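Side-chain contacts in spore coat polysaccharide biosynthesis protein spsE (Bacillus subtilis, PDB 1VLI), which probably works as a sialic acid synthase-like enzyme of the N-acylneuraminate-9-phosphate synthase type in making the polysaccharide of the spore coat: residues E280-L283 and T288-V291; S171-A176 and A214-A219. All coordinates share one frame; numbering follows the deposited sequence.

Interaction 1. Residues E280-L283 and T288-V291; sequences EAEL and TKPV
A single long salt bridge at the protein surface joins E282, near the C-terminal end of helix 266-285, to K289 in the loop that leads on to helix 293-296. OE1 of E282 stands 3.9 Å from NZ of K289, and the second carboxylate oxygen, OE2, is 4.2 Å from the same NZ. With the ammonium at a similar distance from both oxygens and no hydrogen bond formed, any attraction is probably electrostatic, and a weak one at this length. The glutamate reaches over with its chain extended beyond CG, while K289, whose side chain sets off toward the helix segment, is extended at chi2 and chi3 and bends at its last torsion (chi4 95°), which turns NZ to the carboxylate. Helix 266-285 follows strand 244-248, the eighth strand of the TIM barrel of the NeuB family, so the contact lies where the chain leaves the barrel. R239 of helix 232-239 touches the side chains of both L283 and K289, and V291 packs on A236 and R239 of that helix. Two residues before E282 on the same helix, E280 makes a salt bridge to R277 and a hydrogen bond to the backbone N of V29.

Interaction 2. Residues S171-A176 and A214-A219; sequences SDVHEA and AAFPEA
F216 points its ring, far end first, at the helix turn that carries V173 and H174, and the two residues meet different parts of it. V173 comes obliquely to the ring, its CG1 methyl 3.5 Å from CE2 and 3.7 Å from CZ of F216. This methyl lies anti to the backbone N (chi1 175°), which swings it out from helix 170-181 to the phenylalanine. H174 meets the CE1 corner of the ring: its side chain crosses that of F216 at about a right angle, and CE1 of F216 lies in the plane of the imidazole, at its edge, 3.8 Å from ND1. The helix backbone is part of the surface too, since CA of H174 is 3.7 Å from CE1 of F216.

F216 is the first residue to leave helical geometry after helix 208-215, and it opens a type I beta turn closed by the bond from A219 N to F216 O (2.8 Å). The turn leads into strand 220-225 of the TIM barrel. F216, just after its own helix, thus packs against the neighbouring helix 170-181. I190 of strand 188-193 touches both V173 and F216, and W177, one turn further along helix 170-181, meets the F216 ring with the planes at about 50°. No hydrogen bond joins the two segments: they are held by van der Waals and apolar contact, with burial of V173 and F216 as the probable main source of stability.

Following the chain from the N terminus, helix 170-181 comes first, and F216 later comes back to it: interaction 2 closes a loop with 37 residues between its segments, which include strand 188-193 and most of helix 208-215. Strands 220-225 and 244-248, with helix 232-239 between them, come next, and helix 266-285 follows. Interaction 1 then closes a short loop at the end of that helix, with four residues between its segments. The two loops lie in series, neither nesting nor crossing, and the centres of the two contacts are about 26 Å apart. Interaction 2 ties neighbouring helices together in the outer helical layer; interaction 1 links helix 266-285, which follows the eighth strand, to the segment leaving the barrel.

Interaction 1. Residues E280-L283 and T288-V291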
ATOM      1  N   GLU A 280       4.788  23.507  -7.073  1.00 61.38           N
ATOM      2  CA  GLU A 280       5.673  23.593  -5.899  1.00 61.68           C
ATOM      3  C   GLU A 280       6.381  24.928  -5.859  1.00 61.69           C
ATOM      4  O   GLU A 280       6.487  25.546  -4.794  1.00 58.78           O
ATOM      5  CB  GLU A 280       6.719  22.483  -5.892  1.00 61.22           C
ATOM      6  CG  GLU A 280       6.281  21.160  -5.268  1.00 58.46           C
ATOM      7  CD  GLU A 280       7.305  20.055  -5.508  1.00 63.19           C
ATOM      8  OE1 GLU A 280       7.499  19.652  -6.672  1.00 67.51           O
ATOM      9  OE2 GLU A 280       7.919  19.581  -4.529  1.00 69.82           O
ATOM     10  N   ALA A 281       6.858  25.346  -7.035  1.00 62.23           N
ATOM     11  CA  ALA A 281       7.590  26.596  -7.224  1.00 63.54           C
ATOM     12  C   ALA A 281       6.670  27.832  -7.128  1.00 63.67           C
ATOM     13  O   ALA A 281       7.137  28.974  -6.731  1.00 63.07           O
ATOM     14  CB  ALA A 281       8.356  26.579  -8.579  1.00 61.02           C
ATOM     15  N   GLU A 282       5.384  27.606  -7.516  1.00 63.84           N
ATOM     16  CA  GLU A 282       4.361  28.649  -7.366  1.00 63.39           C
ATOM     17  C   GLU A 282       4.124  28.898  -5.899  1.00 62.23           C
ATOM     18  O   GLU A 282       3.945  30.046  -5.475  1.00 64.59           O
ATOM     19  CB  GLU A 282       3.059  28.227  -8.044  1.00 61.66           C
ATOM     20  CG  GLU A 282       3.088  28.646  -9.631  1.00 70.16           C
ATOM     21  CD  GLU A 282       1.780  28.128 -10.279  1.00 65.77           C
ATOM     22  OE1 GLU A 282       0.891  27.156  -9.537  1.00 71.64           O
ATOM     23  OE2 GLU A 282       1.640  28.711 -11.566  1.00 69.34           O
ATOM     24  N   LEU A 283       4.121  27.821  -5.121  1.00 59.71           N
ATOM     25  CA  LEU A 283       3.938  27.923  -3.674  1.00 57.89           C
ATOM     26  C   LEU A 283       5.112  28.666  -3.037  1.00 58.59           C
ATOM     27  O   LEU A 283       4.918  29.534  -2.180  1.00 55.58           O
ATOM     28  CB  LEU A 283       3.784  26.539  -3.063  1.00 53.59           C
ATOM     29  CG  LEU A 283       2.399  25.900  -3.165  1.00 55.71           C
ATOM     30  CD1 LEU A 283       2.492  24.397  -3.148  1.00 44.40           C
ATOM     31  CD2 LEU A 283       1.454  26.386  -2.026  1.00 48.02           C
ATOM     32  N   THR A 288      -1.378  31.599  -4.149  1.00 71.07           N
ATOM     33  CA  THR A 288      -2.431  30.987  -3.300  1.00 73.99           C
ATOM     34  C   THR A 288      -3.104  29.693  -3.864  1.00 73.64           C
ATOM     35  O   THR A 288      -2.896  28.610  -3.334  1.00 75.96           O
ATOM     36  CB  THR A 288      -3.481  32.093  -2.891  1.00 73.54           C
ATOM     37  N   LYS A 289      -3.873  29.851  -4.950  1.00 74.52           N
ATOM     38  CA  LYS A 289      -4.696  28.830  -5.654  1.00 71.52           C
ATOM     39  C   LYS A 289      -5.612  27.931  -4.813  1.00 72.56           C
ATOM     40  O   LYS A 289      -5.160  26.902  -4.273  1.00 73.07           O
ATOM     41  CB  LYS A 289      -3.875  28.026  -6.660  1.00 70.05           C
ATOM     42  CG  LYS A 289      -4.285  28.254  -8.131  1.00 66.45           C
ATOM     43  CD  LYS A 289      -3.507  27.183  -8.996  1.00 77.92           C
ATOM     44  CE  LYS A 289      -3.693  27.513 -10.503  1.00 82.93           C
ATOM     45  NZ  LYS A 289      -2.478  28.380 -11.096  1.00 83.50           N
ATOM     46  N   PRO A 290      -6.905  28.289  -4.737  1.00 70.97           N
ATOM     47  CA  PRO A 290      -7.887  27.517  -3.958  1.00 69.31           C
ATOM     48  C   PRO A 290      -8.147  26.150  -4.592  1.00 68.27           C
ATOM     49  O   PRO A 290      -7.706  25.899  -5.720  1.00 67.92           O
ATOM     50  CB  PRO A 290      -9.156  28.379  -4.040  1.00 70.51           C
ATOM     51  CG  PRO A 290      -8.694  29.708  -4.494  1.00 70.32           C
ATOM     52  CD  PRO A 290      -7.548  29.419  -5.422  1.00 68.85           C
ATOM     53  N   VAL A 291      -8.836  25.263  -3.870  1.00 66.95           N
ATOM     54  CA  VAL A 291      -9.195  23.936  -4.408  1.00 61.87           C
ATOM     55  C   VAL A 291     -10.719  23.830  -4.380  1.00 62.09           C
ATOM     56  O   VAL A 291     -11.327  24.221  -3.396  1.00 59.83           O
ATOM     57  CB  VAL A 291      -8.557  22.798  -3.574  1.00 60.65           C
ATOM     58  CG1 VAL A 291      -9.189  21.452  -3.901  1.00 49.05           C
ATOM     59  CG2 VAL A 291      -7.046  22.785  -3.755  1.00 54.63           C
TER

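Interaction 2. Residues S171-A176 and A214-A219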
ATOM      1  N   SER A 171      -9.054   5.862  13.527  1.00 59.27           N
ATOM      2  CA  SER A 171      -8.543   4.931  14.499  1.00 59.37           C
ATOM      3  C   SER A 171      -7.690   3.836  13.863  1.00 57.11           C
ATOM      4  O   SER A 171      -6.719   3.397  14.470  1.00 54.81           O
ATOM      5  CB  SER A 171      -9.696   4.339  15.294  1.00 58.14           C
ATOM      6  OG  SER A 171     -10.714   3.957  14.398  1.00 65.99           O
ATOM      7  N   ASP A 172      -8.027   3.407  12.647  1.00 56.73           N
ATOM      8  CA  ASP A 172      -7.172   2.430  11.916  1.00 56.94           C
ATOM      9  C   ASP A 172      -5.827   3.050  11.553  1.00 57.87           C
ATOM     10  O   ASP A 172      -4.756   2.386  11.613  1.00 57.81           O
ATOM     11  CB  ASP A 172      -7.851   1.960  10.620  1.00 57.36           C
ATOM     12  CG  ASP A 172      -9.327   1.598  10.815  1.00 57.88           C
ATOM     13  OD1 ASP A 172      -9.620   0.797  11.715  1.00 55.71           O
ATOM     14  OD2 ASP A 172     -10.252   2.062  10.111  1.00 63.12           O
ATOM     15  N   VAL A 173      -5.881   4.326  11.171  1.00 53.99           N
ATOM     16  CA  VAL A 173      -4.683   5.033  10.757  1.00 53.33           C
ATOM     17  C   VAL A 173      -3.781   5.158  11.992  1.00 57.39           C
ATOM     18  O   VAL A 173      -2.569   4.838  11.960  1.00 57.26           O
ATOM     19  CB  VAL A 173      -5.042   6.358  10.122  1.00 51.00           C
ATOM     20  CG1 VAL A 173      -3.845   7.154   9.807  1.00 41.75           C
ATOM     21  CG2 VAL A 173      -5.783   6.127   8.843  1.00 48.72           C
ATOM     22  N   HIS A 174      -4.411   5.506  13.108  1.00 56.80           N
ATOM     23  CA  HIS A 174      -3.707   5.657  14.366  1.00 58.01           C
ATOM     24  C   HIS A 174      -3.060   4.382  14.879  1.00 59.29           C
ATOM     25  O   HIS A 174      -1.923   4.419  15.357  1.00 61.57           O
ATOM     26  CB  HIS A 174      -4.657   6.203  15.411  1.00 57.52           C
ATOM     27  CG  HIS A 174      -4.020   6.420  16.741  1.00 57.43           C
ATOM     28  ND1 HIS A 174      -3.144   7.454  16.984  1.00 61.88           N
ATOM     29  CD2 HIS A 174      -4.163   5.763  17.914  1.00 62.23           C
ATOM     30  CE1 HIS A 174      -2.756   7.412  18.245  1.00 65.15           C
ATOM     31  NE2 HIS A 174      -3.367   6.403  18.833  1.00 66.11           N
ATOM     32  N   GLU A 175      -3.779   3.264  14.765  1.00 58.36           N
ATOM     33  CA  GLU A 175      -3.344   1.994  15.299  1.00 57.31           C
ATOM     34  C   GLU A 175      -2.182   1.459  14.477  1.00 57.73           C
ATOM     35  O   GLU A 175      -1.250   0.860  15.018  1.00 59.86           O
ATOM     36  CB  GLU A 175      -4.497   0.983  15.328  1.00 54.13           C
ATOM     37  CG  GLU A 175      -4.167  -0.309  16.056  1.00 51.87           C
ATOM     38  CD  GLU A 175      -5.385  -1.171  16.346  1.00 59.39           C
ATOM     39  OE1 GLU A 175      -6.426  -0.934  15.709  1.00 62.85           O
ATOM     40  OE2 GLU A 175      -5.310  -2.082  17.213  1.00 53.32           O
ATOM     41  N   ALA A 176      -2.259   1.663  13.170  1.00 57.31           N
ATOM     42  CA  ALA A 176      -1.189   1.273  12.252  1.00 54.04           C
ATOM     43  C   ALA A 176       0.060   2.093  12.549  1.00 58.15           C
ATOM     44  O   ALA A 176       1.192   1.553  12.574  1.00 58.00           O
ATOM     45  CB  ALA A 176      -1.629   1.469  10.827  1.00 48.88           C
ATOM     46  N   ALA A 214      -2.268  17.398  10.435  1.00 55.39           N
ATOM     47  CA  ALA A 214      -2.395  17.935  11.769  1.00 52.97           C
ATOM     48  C   ALA A 214      -2.544  16.799  12.760  1.00 53.82           C
ATOM     49  O   ALA A 214      -1.908  16.816  13.806  1.00 56.76           O
ATOM     50  CB  ALA A 214      -3.563  18.930  11.852  1.00 57.25           C
ATOM     51  N   ALA A 215      -3.321  15.775  12.414  1.00 55.71           N
ATOM     52  CA  ALA A 215      -3.555  14.647  13.347  1.00 56.78           C
ATOM     53  C   ALA A 215      -2.313  13.816  13.664  1.00 56.64           C
ATOM     54  O   ALA A 215      -2.208  13.294  14.776  1.00 54.60           O
ATOM     55  CB  ALA A 215      -4.727  13.731  12.872  1.00 56.67           C
ATOM     56  N   PHE A 216      -1.395  13.688  12.689  1.00 57.95           N
ATOM     57  CA  PHE A 216      -0.133  12.945  12.833  1.00 56.04           C
ATOM     58  C   PHE A 216       1.054  13.812  12.426  1.00 58.29           C
ATOM     59  O   PHE A 216       1.679  13.560  11.383  1.00 55.29           O
ATOM     60  CB  PHE A 216      -0.159  11.687  11.942  1.00 56.20           C
ATOM     61  CG  PHE A 216      -1.304  10.773  12.246  1.00 55.04           C
ATOM     62  CD1 PHE A 216      -1.231   9.872  13.313  1.00 56.78           C
ATOM     63  CD2 PHE A 216      -2.477  10.832  11.494  1.00 53.90           C
ATOM     64  CE1 PHE A 216      -2.309   9.048  13.636  1.00 56.59           C
ATOM     65  CE2 PHE A 216      -3.564   9.999  11.807  1.00 45.95           C
ATOM     66  CZ  PHE A 216      -3.476   9.123  12.890  1.00 56.31           C
ATOM     67  N   PRO A 217       1.410  14.801  13.240  1.00 57.34           N
ATOM     68  CA  PRO A 217       2.336  15.814  12.789  1.00 59.77           C
ATOM     69  C   PRO A 217       3.766  15.288  12.673  1.00 60.91           C
ATOM     70  O   PRO A 217       4.626  15.991  12.157  1.00 64.25           O
ATOM     71  CB  PRO A 217       2.201  16.918  13.861  1.00 56.37           C
ATOM     72  CG  PRO A 217       1.934  16.178  15.089  1.00 58.08           C
ATOM     73  CD  PRO A 217       1.063  14.991  14.655  1.00 58.34           C
ATOM     74  N   GLU A 218       4.026  14.064  13.116  1.00 63.68           N
ATOM     75  CA  GLU A 218       5.341  13.453  12.853  1.00 66.06           C
ATOM     76  C   GLU A 218       5.353  12.492  11.654  1.00 66.93           C
ATOM     77  O   GLU A 218       6.395  11.916  11.326  1.00 70.23           O
ATOM     78  CB  GLU A 218       5.872  12.732  14.095  1.00 64.97           C
ATOM     79  CG  GLU A 218       6.545  13.640  15.115  1.00 74.58           C
ATOM     80  CD  GLU A 218       6.785  12.917  16.427  1.00 90.28           C
ATOM     81  OE1 GLU A 218       7.821  12.207  16.551  1.00 88.03           O
ATOM     82  OE2 GLU A 218       5.917  13.039  17.331  1.00 94.37           O
ATOM     83  N   ALA A 219       4.195  12.278  11.031  1.00 64.04           N
ATOM     84  CA  ALA A 219       4.114  11.469   9.825  1.00 59.02           C
ATOM     85  C   ALA A 219       4.229  12.434   8.656  1.00 58.74           C
ATOM     86  O   ALA A 219       3.955  13.645   8.823  1.00 57.18           O
ATOM     87  CB  ALA A 219       2.822  10.727   9.776  1.00 56.79           C
TER